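Local coordinates for molybdopterin biosynthesis protein (Mycobacterium abscessus, PDB 3TCR) that probably binds molybdopterin and takes part in the biosynthesis of the molybdenum cofactor, at residues 42-53 with 75-86; 99-110 with 161-171. All blocks are in the same frame, centred on the assembly; numbering follows the deposited sequence.

Contact 1. Residues 42-53 with 75-86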
loop_
_atom_site.group_PDB
_atom_site.type_symbol
_atom_site.label_atom_id
_atom_site.label_comp_id
_atom_site.label_asym_id
_atom_site.label_seq_id
_atom_site.Cartn_x
_atom_site.Cartn_y
_atom_site.Cartn_z
ATOM N N PRO A 42 -18.743 -4.881 -26.636
ATOM C CA PRO A 42 -17.831 -3.918 -25.987
ATOM C C PRO A 42 -17.894 -4.020 -24.454
ATOM O O PRO A 42 -18.975 -4.166 -23.891
ATOM C CB PRO A 42 -18.323 -2.531 -26.476
ATOM C CG PRO A 42 -19.549 -2.780 -27.333
ATOM C CD PRO A 42 -19.578 -4.252 -27.683
ATOM N N VAL A 43 -16.746 -3.956 -23.793
ATOM C CA VAL A 43 -16.717 -4.064 -22.331
ATOM C C VAL A 43 -17.271 -2.806 -21.629
ATOM O O VAL A 43 -17.928 -2.890 -20.586
ATOM C CB VAL A 43 -15.296 -4.291 -21.828
ATOM C CG1 VAL A 43 -15.283 -4.131 -20.308
ATOM C CG2 VAL A 43 -14.784 -5.648 -22.296
ATOM N N GLY A 44 -17.032 -1.642 -22.215
ATOM C CA GLY A 44 -17.474 -0.396 -21.611
ATOM C C GLY A 44 -16.857 0.773 -22.332
ATOM O O GLY A 44 -16.168 0.585 -23.338
ATOM N N ARG A 45 -17.139 1.972 -21.824
ATOM C CA ARG A 45 -16.639 3.213 -22.365
ATOM C C ARG A 45 -15.453 3.721 -21.529
ATOM O O ARG A 45 -15.451 3.615 -20.306
ATOM C CB ARG A 45 -17.781 4.225 -22.344
ATOM C CG ARG A 45 -18.875 3.949 -23.376
ATOM C CD ARG A 45 -20.196 4.656 -23.031
ATOM N NE ARG A 45 -20.017 6.093 -22.890
ATOM C CZ ARG A 45 -20.482 6.876 -21.905
ATOM N NH1 ARG A 45 -21.199 6.413 -20.888
ATOM N NH2 ARG A 45 -20.219 8.168 -21.950
ATOM N N SER A 46 -14.469 4.306 -22.194
ATOM C CA SER A 46 -13.270 4.825 -21.549
ATOM C C SER A 46 -12.897 6.230 -21.998
ATOM O O SER A 46 -13.275 6.664 -23.085
ATOM C CB SER A 46 -12.078 3.893 -21.820
ATOM O OG SER A 46 -11.851 3.775 -23.214
ATOM N N LEU A 47 -12.153 6.929 -21.136
ATOM C CA LEU A 47 -11.567 8.229 -21.455
ATOM C C LEU A 47 -10.119 8.290 -20.967
ATOM O O LEU A 47 -9.794 7.821 -19.879
ATOM C CB LEU A 47 -12.361 9.363 -20.809
ATOM C CG LEU A 47 -11.885 10.816 -21.098
ATOM C CD1 LEU A 47 -12.593 11.362 -22.336
ATOM C CD2 LEU A 47 -12.190 11.706 -19.925
ATOM N N VAL A 48 -9.259 8.878 -21.781
ATOM C CA VAL A 48 -7.882 9.090 -21.459
ATOM C C VAL A 48 -7.636 10.546 -21.162
ATOM O O VAL A 48 -8.017 11.434 -21.950
ATOM C CB VAL A 48 -6.987 8.688 -22.643
ATOM C CG1 VAL A 48 -5.509 8.802 -22.253
ATOM C CG2 VAL A 48 -7.342 7.281 -23.082
ATOM N N VAL A 49 -6.994 10.800 -20.028
ATOM C CA VAL A 49 -6.604 12.142 -19.623
ATOM C C VAL A 49 -5.075 12.217 -19.622
ATOM O O VAL A 49 -4.439 11.570 -18.822
ATOM C CB VAL A 49 -7.130 12.484 -18.202
ATOM C CG1 VAL A 49 -6.694 13.896 -17.799
ATOM C CG2 VAL A 49 -8.651 12.337 -18.148
ATOM N N ILE A 50 -4.493 12.993 -20.538
ATOM C CA ILE A 50 -3.035 13.165 -20.612
ATOM C C ILE A 50 -2.692 14.303 -19.682
ATOM O O ILE A 50 -3.192 15.405 -19.873
ATOM C CB ILE A 50 -2.576 13.574 -22.026
ATOM C CG1 ILE A 50 -2.891 12.463 -23.032
ATOM C CG2 ILE A 50 -1.095 13.960 -22.028
ATOM C CD1 ILE A 50 -2.324 11.112 -22.659
ATOM N N VAL A 51 -1.870 14.045 -18.673
ATOM C CA VAL A 51 -1.485 15.081 -17.726
ATOM C C VAL A 51 -0.043 15.457 -18.022
ATOM O O VAL A 51 0.887 14.774 -17.592
ATOM C CB VAL A 51 -1.624 14.635 -16.240
ATOM C CG1 VAL A 51 -1.219 15.794 -15.312
ATOM C CG2 VAL A 51 -3.047 14.138 -15.938
ATOM N N ASN A 52 0.133 16.517 -18.797
ATOM C CA ASN A 52 1.459 16.910 -19.268
ATOM C C ASN A 52 1.536 18.380 -19.672
ATOM O O ASN A 52 0.898 18.787 -20.631
ATOM C CB ASN A 52 1.814 16.038 -20.468
ATOM C CG ASN A 52 3.286 16.077 -20.802
ATOM O OD1 ASN A 52 3.847 17.098 -21.208
ATOM N ND2 ASN A 52 3.921 14.945 -20.622
ATOM N N ASP A 53 2.323 19.178 -18.964
ATOM C CA ASP A 53 2.452 20.623 -19.318
ATOM C C ASP A 53 2.877 20.892 -20.742
ATOM O O ASP A 53 2.356 21.797 -21.371
ATOM C CB ASP A 53 3.456 21.309 -18.415
ATOM C CG ASP A 53 2.983 21.369 -17.028
ATOM O OD1 ASP A 53 1.761 21.554 -16.845
ATOM O OD2 ASP A 53 3.813 21.196 -16.121
ATOM N N GLY A 75 -11.080 -4.164 -25.804
ATOM C CA GLY A 75 -12.514 -4.123 -26.002
ATOM C C GLY A 75 -13.284 -2.905 -25.508
ATOM O O GLY A 75 -14.513 -2.932 -25.526
ATOM N N PHE A 76 -12.603 -1.853 -25.061
ATOM C CA PHE A 76 -13.286 -0.603 -24.641
ATOM C C PHE A 76 -13.508 0.311 -25.831
ATOM O O PHE A 76 -12.677 0.370 -26.715
ATOM C CB PHE A 76 -12.450 0.201 -23.619
ATOM C CG PHE A 76 -12.313 -0.477 -22.302
ATOM C CD1 PHE A 76 -13.188 -0.206 -21.280
ATOM C CD2 PHE A 76 -11.345 -1.430 -22.111
ATOM C CE1 PHE A 76 -13.096 -0.875 -20.071
ATOM C CE2 PHE A 76 -11.228 -2.089 -20.910
ATOM C CZ PHE A 76 -12.110 -1.812 -19.882
ATOM N N VAL A 77 -14.616 1.037 -25.832
ATOM C CA VAL A 77 -14.782 2.173 -26.697
ATOM C C VAL A 77 -13.997 3.295 -26.033
ATOM O O VAL A 77 -14.073 3.485 -24.802
ATOM C CB VAL A 77 -16.280 2.560 -26.818
ATOM C CG1 VAL A 77 -16.471 3.913 -27.504
ATOM C CG2 VAL A 77 -17.020 1.458 -27.592
ATOM N N VAL A 78 -13.252 4.043 -26.840
ATOM C CA VAL A 78 -12.523 5.207 -26.362
ATOM C C VAL A 78 -13.320 6.440 -26.744
ATOM O O VAL A 78 -13.351 6.836 -27.893
ATOM C CB VAL A 78 -11.089 5.236 -26.948
ATOM C CG1 VAL A 78 -10.296 6.430 -26.414
ATOM C CG2 VAL A 78 -10.366 3.907 -26.643
ATOM N N ASP A 79 -13.995 7.035 -25.768
ATOM C CA ASP A 79 -14.873 8.182 -26.038
ATOM C C ASP A 79 -14.076 9.385 -26.474
ATOM O O ASP A 79 -14.582 10.203 -27.233
ATOM C CB ASP A 79 -15.716 8.562 -24.793
ATOM C CG ASP A 79 -16.893 7.621 -24.557
ATOM O OD1 ASP A 79 -17.140 6.746 -25.419
ATOM O OD2 ASP A 79 -17.572 7.763 -23.513
ATOM N N GLY A 80 -12.822 9.498 -26.018
ATOM C CA GLY A 80 -12.028 10.701 -26.283
ATOM C C GLY A 80 -10.747 10.752 -25.486
ATOM O O GLY A 80 -10.480 9.872 -24.650
ATOM N N VAL A 81 -9.958 11.786 -25.735
ATOM C CA VAL A 81 -8.699 12.059 -25.051
ATOM C C VAL A 81 -8.780 13.524 -24.634
ATOM O O VAL A 81 -9.239 14.370 -25.410
ATOM C CB VAL A 81 -7.472 11.813 -25.992
ATOM C CG1 VAL A 81 -6.125 12.175 -25.334
ATOM C CG2 VAL A 81 -7.424 10.359 -26.429
ATOM N N VAL A 82 -8.380 13.818 -23.397
ATOM C CA VAL A 82 -8.316 15.166 -22.878
ATOM C C VAL A 82 -6.871 15.431 -22.509
ATOM O O VAL A 82 -6.218 14.560 -21.910
ATOM C CB VAL A 82 -9.224 15.331 -21.615
ATOM C CG1 VAL A 82 -9.119 16.763 -21.057
ATOM C CG2 VAL A 82 -10.689 15.046 -21.956
ATOM N N VAL A 83 -6.351 16.603 -22.876
ATOM C CA VAL A 83 -5.028 17.030 -22.452
ATOM C C VAL A 83 -5.163 18.142 -21.404
ATOM O O VAL A 83 -5.879 19.095 -21.624
ATOM C CB VAL A 83 -4.168 17.547 -23.628
ATOM C CG1 VAL A 83 -2.779 17.979 -23.105
ATOM C CG2 VAL A 83 -4.005 16.457 -24.694
ATOM N N VAL A 84 -4.491 18.005 -20.268
ATOM C CA VAL A 84 -4.478 19.039 -19.260
ATOM C C VAL A 84 -3.048 19.247 -18.778
ATOM O O VAL A 84 -2.165 18.386 -18.961
ATOM C CB VAL A 84 -5.338 18.654 -18.013
ATOM C CG1 VAL A 84 -6.819 18.510 -18.361
ATOM C CG2 VAL A 84 -4.805 17.383 -17.357
ATOM N N GLU A 85 -2.834 20.400 -18.151
ATOM C CA GLU A 85 -1.594 20.725 -17.477
ATOM C C GLU A 85 -1.526 19.995 -16.154
ATOM O O GLU A 85 -2.524 19.465 -15.679
ATOM C CB GLU A 85 -1.535 22.229 -17.184
ATOM C CG GLU A 85 -1.480 23.105 -18.427
ATOM C CD GLU A 85 -1.621 24.613 -18.136
ATOM O OE1 GLU A 85 -2.476 25.020 -17.328
ATOM O OE2 GLU A 85 -0.903 25.396 -18.753
ATOM N N ASN A 86 -0.357 20.051 -15.530
ATOM C CA ASN A 86 -0.171 19.589 -14.155
ATOM C C ASN A 86 -0.720 20.601 -13.213
ATOM O O ASN A 86 0.025 21.374 -12.600
ATOM C CB ASN A 86 1.316 19.360 -13.827
ATOM C CG ASN A 86 1.692 17.905 -13.874
ATOM O OD1 ASN A 86 1.180 17.093 -13.082
ATOM N ND2 ASN A 86 2.498 17.541 -14.847
HETATM O O HOH W 1 3.477 14.981 -16.588
HETATM O O HOH W 2 4.409 17.668 -17.144
#
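Val82 N donates to Val48 O and Val82 O accepts from Ile50 N at 2.7 Å, in the parallel pairing of strands 44-51 and 76-84. Both polar backbone atoms of Val82 are thus used on the same neighbouring strand. Val84 does the same between Ile50 O and Asn52 N. Near the start of the strands, Val77 O takes two donors from one residue. Ser46 N approaches it nearly head-on, and Ser46 OG comes from above the carbonyl plane at 2.7 Å. With chi1 at 59°, OG lies between the backbone N and the carbonyl carbon, close enough to its own N to share that acceptor.

The charged contact is a salt bridge. Arg45 NE lies 3.0 Å from Asp79 OD2, and NH2 reaches the same oxygen; both bonds are weak and bent. The guanidinium and carboxylate planes are 31° apart. Arg45 NH2 also bonds Gly101 O.

Apolar packing begins at the start of the strands, where Val43 CB lies over one face of the Phe76 ring. Further along, Ile50 CG1 meets Val81 CG1 at 4.0 Å on one face of the sheet; on the other, Val84 CG2 touches Val49 CG1 and Val51 CG2.

Beyond the strands, Asp53 OD1 accepts from Asn86 N at 2.9 Å, while Asp53 OD2 pairs with Arg117. The two strands and helix 64-73 form a beta-alpha-beta unit with parallel strands, part of the probable molybdopterin-binding domain.

Contact 2. Residues 99-110 with 161-171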
loop_
_atom_site.group_PDB
_atom_site.type_symbol
_atom_site.label_atom_id
_atom_site.label_comp_id
_atom_site.label_asym_id
_atom_site.label_seq_id
_atom_site.Cartn_x
_atom_site.Cartn_y
_atom_site.Cartn_z
ATOM N N VAL A 99 -16.849 11.473 -15.073
ATOM C CA VAL A 99 -17.720 10.897 -14.030
ATOM C C VAL A 99 -19.165 11.287 -14.268
ATOM O O VAL A 99 -20.073 10.416 -14.227
ATOM C CB VAL A 99 -17.262 11.337 -12.598
ATOM C CG1 VAL A 99 -18.289 10.973 -11.510
ATOM C CG2 VAL A 99 -15.857 10.769 -12.300
ATOM N N ILE A 100 -19.401 12.564 -14.549
ATOM C CA ILE A 100 -20.772 12.995 -14.765
ATOM C C ILE A 100 -21.377 12.450 -16.071
ATOM O O ILE A 100 -22.593 12.223 -16.149
ATOM C CB ILE A 100 -20.946 14.530 -14.657
ATOM C CG1 ILE A 100 -22.410 14.845 -14.272
ATOM C CG2 ILE A 100 -20.594 15.254 -15.968
ATOM C CD1 ILE A 100 -22.660 16.319 -13.934
ATOM N N GLY A 101 -20.549 12.220 -17.082
ATOM C CA GLY A 101 -20.982 11.576 -18.335
ATOM C C GLY A 101 -21.121 10.055 -18.242
ATOM O O GLY A 101 -21.459 9.403 -19.221
ATOM N N GLY A 102 -20.874 9.459 -17.082
ATOM C CA GLY A 102 -21.098 8.022 -16.904
ATOM C C GLY A 102 -20.022 7.122 -17.509
ATOM O O GLY A 102 -20.280 5.965 -17.766
ATOM N N VAL A 103 -18.827 7.656 -17.761
ATOM C CA VAL A 103 -17.759 6.864 -18.331
ATOM C C VAL A 103 -17.360 5.697 -17.377
ATOM O O VAL A 103 -17.281 5.871 -16.163
ATOM C CB VAL A 103 -16.544 7.763 -18.652
ATOM C CG1 VAL A 103 -15.328 6.934 -19.076
ATOM C CG2 VAL A 103 -16.911 8.836 -19.701
ATOM N N ASP A 104 -17.080 4.525 -17.928
ATOM C CA ASP A 104 -16.720 3.349 -17.098
ATOM C C ASP A 104 -15.274 3.317 -16.607
ATOM O O ASP A 104 -15.011 2.886 -15.480
ATOM C CB ASP A 104 -17.006 2.064 -17.857
ATOM C CG ASP A 104 -18.465 1.975 -18.301
ATOM O OD1 ASP A 104 -19.361 1.887 -17.431
ATOM O OD2 ASP A 104 -18.735 2.034 -19.507
ATOM N N LEU A 105 -14.349 3.763 -17.457
ATOM C CA LEU A 105 -12.916 3.789 -17.134
ATOM C C LEU A 105 -12.242 5.071 -17.566
ATOM O O LEU A 105 -12.336 5.468 -18.719
ATOM C CB LEU A 105 -12.215 2.612 -17.807
ATOM C CG LEU A 105 -10.715 2.513 -17.651
ATOM C CD1 LEU A 105 -10.305 2.373 -16.192
ATOM C CD2 LEU A 105 -10.245 1.342 -18.535
ATOM N N VAL A 106 -11.568 5.721 -16.635
ATOM C CA VAL A 106 -10.706 6.851 -16.928
ATOM C C VAL A 106 -9.285 6.457 -16.548
ATOM O O VAL A 106 -9.038 6.049 -15.392
ATOM C CB VAL A 106 -11.124 8.080 -16.111
ATOM C CG1 VAL A 106 -10.070 9.174 -16.211
ATOM C CG2 VAL A 106 -12.513 8.573 -16.514
ATOM N N VAL A 107 -8.371 6.498 -17.520
ATOM C CA VAL A 107 -6.945 6.322 -17.301
ATOM C C VAL A 107 -6.287 7.691 -17.478
ATOM O O VAL A 107 -6.429 8.325 -18.539
ATOM C CB VAL A 107 -6.373 5.368 -18.347
ATOM C CG1 VAL A 107 -4.846 5.180 -18.202
ATOM C CG2 VAL A 107 -7.124 4.027 -18.307
ATOM N N THR A 108 -5.612 8.173 -16.435
ATOM C CA THR A 108 -4.829 9.401 -16.501
ATOM C C THR A 108 -3.383 8.931 -16.692
ATOM O O THR A 108 -3.001 7.891 -16.128
ATOM C CB THR A 108 -4.927 10.264 -15.206
ATOM O OG1 THR A 108 -4.219 9.639 -14.120
ATOM C CG2 THR A 108 -6.361 10.498 -14.785
ATOM N N VAL A 109 -2.600 9.694 -17.459
ATOM C CA VAL A 109 -1.253 9.324 -17.869
ATOM C C VAL A 109 -0.375 10.533 -17.623
ATOM O O VAL A 109 -0.578 11.574 -18.252
ATOM C CB VAL A 109 -1.189 9.021 -19.395
ATOM C CG1 VAL A 109 0.243 8.686 -19.862
ATOM C CG2 VAL A 109 -2.181 7.930 -19.761
ATOM N N GLY A 110 0.593 10.406 -16.714
ATOM C CA GLY A 110 1.429 11.541 -16.331
ATOM C C GLY A 110 1.138 12.072 -14.943
ATOM O O GLY A 110 0.055 11.767 -14.332
ATOM N N SER A 161 -15.114 6.544 -8.597
ATOM C CA SER A 161 -15.752 7.817 -8.398
ATOM C C SER A 161 -17.086 7.785 -9.152
ATOM O O SER A 161 -17.098 7.654 -10.373
ATOM C CB SER A 161 -14.848 8.925 -8.942
ATOM O OG SER A 161 -15.343 10.216 -8.643
ATOM N N GLY A 162 -18.201 7.897 -8.431
ATOM C CA GLY A 162 -19.504 7.745 -9.055
ATOM C C GLY A 162 -19.642 6.336 -9.644
ATOM O O GLY A 162 -19.592 5.334 -8.907
ATOM N N SER A 163 -19.846 6.244 -10.962
ATOM C CA SER A 163 -19.880 4.934 -11.646
ATOM C C SER A 163 -18.595 4.657 -12.429
ATOM O O SER A 163 -18.542 3.685 -13.197
ATOM C CB SER A 163 -21.065 4.838 -12.604
ATOM O OG SER A 163 -20.916 5.642 -13.771
ATOM N N THR A 164 -17.564 5.475 -12.196
ATOM C CA THR A 164 -16.331 5.441 -12.957
ATOM C C THR A 164 -15.135 4.854 -12.192
ATOM O O THR A 164 -14.855 5.236 -11.041
ATOM C CB THR A 164 -15.985 6.876 -13.422
ATOM O OG1 THR A 164 -17.132 7.431 -14.087
ATOM C CG2 THR A 164 -14.771 6.892 -14.371
ATOM N N LEU A 165 -14.448 3.908 -12.819
ATOM C CA LEU A 165 -13.146 3.461 -12.337
ATOM C C LEU A 165 -12.070 4.446 -12.868
ATOM O O LEU A 165 -12.017 4.704 -14.056
ATOM C CB LEU A 165 -12.862 2.022 -12.793
ATOM C CG LEU A 165 -11.519 1.372 -12.465
ATOM C CD1 LEU A 165 -11.269 1.332 -10.965
ATOM C CD2 LEU A 165 -11.430 -0.022 -13.129
ATOM N N VAL A 166 -11.274 5.005 -11.949
ATOM C CA VAL A 166 -10.242 5.993 -12.228
ATOM C C VAL A 166 -8.892 5.432 -11.782
ATOM O O VAL A 166 -8.744 5.007 -10.630
ATOM C CB VAL A 166 -10.516 7.334 -11.503
ATOM C CG1 VAL A 166 -9.503 8.396 -11.954
ATOM C CG2 VAL A 166 -11.973 7.790 -11.734
ATOM N N VAL A 167 -7.924 5.423 -12.702
ATOM C CA VAL A 167 -6.589 4.888 -12.453
ATOM C C VAL A 167 -5.491 5.812 -13.018
ATOM O O VAL A 167 -5.492 6.155 -14.220
ATOM C CB VAL A 167 -6.445 3.474 -13.080
ATOM C CG1 VAL A 167 -5.099 2.826 -12.707
ATOM C CG2 VAL A 167 -7.653 2.576 -12.686
ATOM N N ASN A 168 -4.577 6.237 -12.149
ATOM C CA ASN A 168 -3.391 6.995 -12.559
ATOM C C ASN A 168 -2.241 6.084 -13.012
ATOM O O ASN A 168 -1.824 5.169 -12.257
ATOM C CB ASN A 168 -2.813 7.776 -11.372
ATOM C CG ASN A 168 -3.780 8.752 -10.722
ATOM O OD1 ASN A 168 -3.676 8.968 -9.491
ATOM N ND2 ASN A 168 -4.645 9.411 -11.513
ATOM N N ILE A 169 -1.692 6.333 -14.195
ATOM C CA ILE A 169 -0.398 5.723 -14.542
ATOM C C ILE A 169 0.661 6.768 -14.923
ATOM O O ILE A 169 0.320 7.893 -15.309
ATOM C CB ILE A 169 -0.540 4.606 -15.591
ATOM C CG1 ILE A 169 -0.826 5.120 -16.962
ATOM C CG2 ILE A 169 -1.724 3.673 -15.269
ATOM C CD1 ILE A 169 -1.413 3.971 -17.810
ATOM N N ALA A 170 1.928 6.392 -14.782
ATOM C CA ALA A 170 3.054 7.272 -15.127
ATOM C C ALA A 170 3.067 7.533 -16.600
ATOM O O ALA A 170 2.474 6.789 -17.394
ATOM C CB ALA A 170 4.405 6.709 -14.676
ATOM N N GLY A 171 3.742 8.622 -16.961
ATOM C CA GLY A 171 3.669 9.180 -18.306
ATOM C C GLY A 171 4.434 8.535 -19.463
ATOM O O GLY A 171 4.106 8.807 -20.641
HETATM O O HOH W 3 -19.706 8.075 -13.199
HETATM O O HOH W 4 -20.466 3.760 -15.807
HETATM O O HOH W 5 -17.119 1.617 -13.890
HETATM O O HOH W 6 -1.540 9.659 -14.105
#
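Leu105 and Leu165 run alongside each other in the same direction, with Leu105 CD1 4.0 Å from Leu165 CG. They belong to two neighbouring parallel strands, 105-109 and 164-169, in the middle of the mixed sheet of this alpha/beta domain. On the same face Val107 CG1 meets Ile169 CD1 at 3.7 Å. Ile169 CG1 is turned over its own backbone (chi1 73°), and the extended chain carries CD1 to Val107. Helices 64-73 and 173-196 pack on this face. On the other face Val106 CG2 touches Thr164 CG2 at 3.5 Å.

The backbone ladder runs from Leu165 N on Asp104 O to Gly110 N on Ile169 O. Near its end, Asn168 ND2 donates to Thr108 OG1 at 2.7 Å, with the hydroxyl tilted 19° from the amide plane. ND2 also bonds Thr124 OG1, and OD1 bonds Val157 N, so the amide is held at both ends. Thr108 OG1 in turn donates to a water that donates to Gly110 O and Ile169 O.

At the other end, Val99 CG1 rests on Ser161 O, in a type II' turn from Ser161 to Thr164. Thr164 OG1 donates to Val103 O at 2.6 Å, in the carbonyl plane, and accepts from a water that also donates to Val99 O.

How the contacts relate
Both contacts are parallel strand pairs of one mixed sheet, and strands 44-51 and 105-109 are neighbours that join them. Their centres lie 8 Å apart. Contact 2 is mostly buried, in the middle of the sheet. Contact 1 is only partly buried, because strand 76-84 is the outermost strand on its side of the sheet within this chain. The chemistry follows: contact 1 has a salt bridge and several exposed valines, whereas contact 2 places an amide and hydroxyls in buried positions. Both have waters at their ends. Arg45 N of contact 1 probably bonds Asp104 OD2 of contact 2, and Val51 N probably bonds Val109 O.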